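Local atomic coordinates of xyloglucan-specific endo-beta-1,4-glucanase BoGH9A (Bacteroides ovatus, PDB entry 6DHT), a protein that hydrolyses internal beta-1,4-glucosidic linkages in the xyloglucan backbone, releasing xyloglucan oligosaccharides. Residues S179-G184 against F379-F384; L185-Y190 against A272-Q277. One frame throughout, in Å; residues are numbered along the deposited sequence.

Helix 176-192 supplies the first segment of both contacts, and all four segments belong to the family 9 catalytic region. Its C-terminal part, 185-190, is met again after 81 residues by helix 265-281, which closes contact 2. The chain then runs on to the short helix 379-386, which returns to segment 179-184 and closes contact 1, a wider loop that encloses the smaller one. The two interfaces adjoin at Gly184 of contact 1 and Gln277 of contact 2, and beside them Val274 packs on Ile183. Helix 176-192 thus joins two later helices of the catalytic region.

Contact 1 of 2, residues S179-G184 against F379-F384; sequences SGYSIG and FALGIF
Leu381 points one methyl, CD1, at the ring of Tyr181 and at the bare backbone of Gly184, and these three buried residues make up the whole contact. The methyl meets the ring on its CD1-CE1 side, at an oblique angle, with Leu381 CD1 3.8 Å from Tyr181 CD1. It also lies over the helix backbone, where Leu381 CD1 is 4.1 Å from the carbonyl carbon C of Gly184 and the same distance from the carbonyl O of Tyr181. Gly184 carries no side chain, which lets the leucine come up against the main chain itself.

The torsions explain the reach. In Leu381, CD1 lies anti to CA (chi2 -174°), which makes this the extended branch that spans the gap. The other branch, CD2, turns to Leu185 and Ser188, farther along helix 176-192. The Tyr181 CB leaves its helix alongside the other segment, not toward it, but with CG anti to the backbone N (chi1 162°) the ring swings round to meet the leucine, and the two side chains cross at about a right angle. Pro373, in a loop, also touches the tyrosine, and a bound di(hydroxyethyl)ether molecule lies about 4 Å from its side chain.

The contact joins two helices of the (alpha/alpha)6 barrel that characterises family 9 glycosidases, away from the annotated metal and active sites. Phe384, one turn beyond Leu381, reaches Ser188 and stacks on Tyr453, carrying the packing onward to helix 439-458. Between the two segments the attraction is purely apolar, resting on dispersion and the burial of 128 Å² of surface. Lacking directional bonds, it depends on the close shape fit of the CD1 methyl against ring and main chain.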
# COMPACT_ATOMS: atom_id res chain seq x y z
N SER A 179 -9.94 3.76 0.39
CA SER A 179 -9.55 3.87 -1.01
C SER A 179 -8.98 5.26 -1.32
O SER A 179 -8.07 5.36 -2.13
CB SER A 179 -10.68 3.46 -1.95
OG SER A 179 -11.75 4.35 -1.92
N GLY A 180 -9.48 6.30 -0.66
CA GLY A 180 -8.95 7.63 -0.78
C GLY A 180 -7.52 7.69 -0.29
O GLY A 180 -6.66 8.27 -0.96
N TYR A 181 -7.27 7.13 0.87
CA TYR A 181 -5.92 7.02 1.43
C TYR A 181 -5.00 6.26 0.46
O TYR A 181 -3.84 6.67 0.19
CB TYR A 181 -5.94 6.25 2.75
CG TYR A 181 -4.58 5.76 3.11
CD1 TYR A 181 -3.63 6.61 3.68
CD2 TYR A 181 -4.23 4.46 2.86
CE1 TYR A 181 -2.35 6.13 3.98
CE2 TYR A 181 -2.98 3.98 3.13
CZ TYR A 181 -2.03 4.82 3.69
OH TYR A 181 -0.77 4.32 4.00
N SER A 182 -5.48 5.14 -0.05
CA SER A 182 -4.67 4.29 -0.90
C SER A 182 -4.20 5.01 -2.16
O SER A 182 -3.02 4.96 -2.54
CB SER A 182 -5.43 3.02 -1.28
OG SER A 182 -5.66 2.17 -0.15
N ILE A 183 -5.12 5.66 -2.84
CA ILE A 183 -4.80 6.48 -4.00
C ILE A 183 -3.87 7.61 -3.59
O ILE A 183 -2.88 7.88 -4.27
CB ILE A 183 -6.07 7.04 -4.62
CG1 ILE A 183 -6.97 5.94 -5.17
CG2 ILE A 183 -5.70 8.00 -5.71
CD1 ILE A 183 -8.39 6.36 -5.43
N GLY A 184 -4.13 8.24 -2.45
CA GLY A 184 -3.30 9.33 -1.98
C GLY A 184 -1.83 8.93 -1.82
O GLY A 184 -0.93 9.69 -2.17
N PHE A 379 -1.11 12.22 8.18
CA PHE A 379 -0.13 13.32 8.30
C PHE A 379 0.96 13.18 7.26
O PHE A 379 1.33 14.16 6.60
CB PHE A 379 0.52 13.35 9.69
CG PHE A 379 -0.26 14.14 10.74
CD1 PHE A 379 -0.78 15.39 10.48
CD2 PHE A 379 -0.40 13.62 12.02
CE1 PHE A 379 -1.45 16.10 11.46
CE2 PHE A 379 -1.09 14.32 12.99
CZ PHE A 379 -1.60 15.57 12.70
N ALA A 380 1.48 11.98 7.10
CA ALA A 380 2.59 11.79 6.17
C ALA A 380 2.24 12.18 4.74
O ALA A 380 3.10 12.64 4.00
CB ALA A 380 3.07 10.33 6.23
N LEU A 381 1.00 11.99 4.34
CA LEU A 381 0.64 12.30 2.97
C LEU A 381 0.68 13.81 2.77
O LEU A 381 1.04 14.29 1.72
CB LEU A 381 -0.74 11.74 2.62
CG LEU A 381 -0.89 10.22 2.68
CD1 LEU A 381 -2.27 9.85 2.15
CD2 LEU A 381 0.22 9.50 1.96
N GLY A 382 0.32 14.53 3.82
CA GLY A 382 0.43 15.98 3.76
C GLY A 382 1.89 16.41 3.74
O GLY A 382 2.28 17.33 3.00
N ILE A 383 2.70 15.75 4.56
CA ILE A 383 4.13 16.04 4.63
C ILE A 383 4.78 15.80 3.27
O ILE A 383 5.57 16.63 2.77
CB ILE A 383 4.82 15.21 5.73
CG1 ILE A 383 4.37 15.72 7.10
CG2 ILE A 383 6.32 15.27 5.61
CD1 ILE A 383 4.81 14.88 8.27
N PHE A 384 4.44 14.68 2.62
CA PHE A 384 5.05 14.39 1.33
C PHE A 384 4.75 15.51 0.33
O PHE A 384 5.61 15.87 -0.49
CB PHE A 384 4.56 13.04 0.75
CG PHE A 384 4.88 11.80 1.58
CD1 PHE A 384 5.90 11.75 2.50
CD2 PHE A 384 4.07 10.68 1.42
CE1 PHE A 384 6.11 10.58 3.23
CE2 PHE A 384 4.30 9.52 2.12
CZ PHE A 384 5.32 9.48 3.03

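Contact 2 of 2, residues L185-Y190 against A272-Q277; sequences LMQSIY and AAVMAQ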
# COMPACT_ATOMS: atom_id res chain seq x y z
N LEU A 185 -1.61 7.72 -1.31
CA LEU A 185 -0.26 7.20 -1.12
C LEU A 185 0.38 6.89 -2.48
O LEU A 185 1.51 7.31 -2.74
CB LEU A 185 -0.29 5.95 -0.23
CG LEU A 185 1.08 5.29 -0.02
CD1 LEU A 185 2.08 6.25 0.61
CD2 LEU A 185 0.91 4.06 0.84
N MET A 186 -0.33 6.17 -3.35
CA MET A 186 0.24 5.79 -4.63
C MET A 186 0.53 7.02 -5.47
O MET A 186 1.56 7.09 -6.15
CB MET A 186 -0.61 4.77 -5.37
CG MET A 186 -0.63 3.42 -4.66
SD MET A 186 -1.58 2.16 -5.50
CE MET A 186 -3.23 2.65 -5.09
N GLN A 187 -0.37 7.99 -5.44
CA GLN A 187 -0.18 9.23 -6.20
C GLN A 187 0.90 10.12 -5.60
O GLN A 187 1.45 10.99 -6.30
CB GLN A 187 -1.54 9.96 -6.39
CG GLN A 187 -2.41 9.22 -7.38
CD GLN A 187 -3.69 9.91 -7.84
OE1 GLN A 187 -4.24 9.50 -8.86
NE2 GLN A 187 -4.20 10.87 -7.09
N SER A 188 1.25 9.95 -4.33
CA SER A 188 2.40 10.65 -3.76
C SER A 188 3.67 10.12 -4.45
O SER A 188 4.53 10.90 -4.89
CB SER A 188 2.51 10.42 -2.24
OG SER A 188 1.38 10.93 -1.55
N ILE A 189 3.80 8.81 -4.59
CA ILE A 189 5.00 8.25 -5.21
C ILE A 189 5.01 8.53 -6.72
O ILE A 189 6.06 8.83 -7.32
CB ILE A 189 5.16 6.73 -4.84
CG1 ILE A 189 5.82 6.56 -3.46
CG2 ILE A 189 5.98 5.96 -5.86
CD1 ILE A 189 5.10 7.11 -2.33
N TYR A 190 3.83 8.47 -7.34
CA TYR A 190 3.70 8.84 -8.75
C TYR A 190 4.36 10.20 -9.07
O TYR A 190 5.10 10.34 -10.06
CB TYR A 190 2.22 8.87 -9.14
CG TYR A 190 2.02 9.41 -10.53
CD1 TYR A 190 2.17 8.58 -11.64
CD2 TYR A 190 1.69 10.75 -10.73
CE1 TYR A 190 2.05 9.11 -12.93
CE2 TYR A 190 1.56 11.25 -11.97
CZ TYR A 190 1.71 10.43 -13.07
OH TYR A 190 1.58 11.02 -14.33
N ALA A 272 -11.66 14.91 -0.17
CA ALA A 272 -11.21 16.24 -0.55
C ALA A 272 -9.73 16.23 -0.91
O ALA A 272 -9.33 16.78 -1.92
CB ALA A 272 -11.49 17.23 0.55
N ALA A 273 -8.93 15.56 -0.08
CA ALA A 273 -7.48 15.54 -0.29
C ALA A 273 -7.14 14.85 -1.60
O ALA A 273 -6.38 15.37 -2.40
CB ALA A 273 -6.81 14.84 0.85
N VAL A 274 -7.70 13.66 -1.82
CA VAL A 274 -7.35 12.91 -3.01
C VAL A 274 -7.92 13.54 -4.27
O VAL A 274 -7.33 13.47 -5.33
CB VAL A 274 -7.73 11.42 -2.85
CG1 VAL A 274 -9.19 11.16 -3.10
CG2 VAL A 274 -6.88 10.54 -3.76
N MET A 275 -9.06 14.21 -4.15
CA MET A 275 -9.63 14.87 -5.32
C MET A 275 -8.82 16.13 -5.69
O MET A 275 -8.55 16.36 -6.86
CB MET A 275 -11.12 15.16 -5.10
CG MET A 275 -11.97 13.90 -5.13
SD MET A 275 -11.96 13.17 -6.76
CE MET A 275 -12.78 11.62 -6.41
N ALA A 276 -8.41 16.88 -4.68
CA ALA A 276 -7.53 18.03 -4.91
C ALA A 276 -6.19 17.58 -5.53
O ALA A 276 -5.70 18.17 -6.50
CB ALA A 276 -7.32 18.78 -3.62
N GLN A 277 -5.59 16.53 -4.96
CA GLN A 277 -4.38 15.93 -5.51
C GLN A 277 -4.61 15.51 -6.97
O GLN A 277 -3.84 15.84 -7.86
CB GLN A 277 -4.02 14.70 -4.67
CG GLN A 277 -2.67 14.04 -4.97
CD GLN A 277 -2.54 12.68 -4.31
OE1 GLN A 277 -3.42 11.84 -4.42
NE2 GLN A 277 -1.44 12.48 -3.62
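Gln187 NE2 is held by two partners: it donates a hydrogen bond to Gln277 OE1 at 2.9 Å and another to the hydroxyl of Ser278, just past the second segment. The bond to Gln277 is fairly straight at the hydrogen (160°), and OE1 lies almost in the plane of the Gln187 amide. At the acceptor the fit is less regular, because the donor sits well above the carbonyl plane of Gln277 and not on a lone pair. The two amides are steeply inclined to each other.

Both side chains are extended beyond CG, but they leave their helices differently. Gln277 has CG anti to the backbone N (chi1 -171°), which carries its amide across to helix 176-192 and lays it along the base of Gln187, with Gln277 OE1 3.3 Å from Gln187 CB and Gln277 NE2 3.7 Å from the same carbon. In Gln187, CG stands beside the backbone N, and the chain comes back toward helix 265-281, where Gln187 NE2 also lies 4.3 Å from Val274 CG2.

These helices belong to the (alpha/alpha)6 barrel of the family 9 catalytic domain. Segments 185-190 and 272-277 run in the same sense, inclined by 29°, with axes 10.9 Å apart at closest approach, a spacing that the paired glutamines bridge. Met218 and Leu215 of helix 213-226 pack against Gln187, and Glu348 of helix 339-353 touches Gln277.

The other end of the Gln277 amide is engaged too: NE2 donates to Gly184 O. With OE1 and NE2 each bonded, the amide is held against flipping. Ser188 OG comes within 3.8 Å of Gln277 NE2, a close approach and not a hydrogen bond, the hydroxyl being bonded instead to the same Gly184 O.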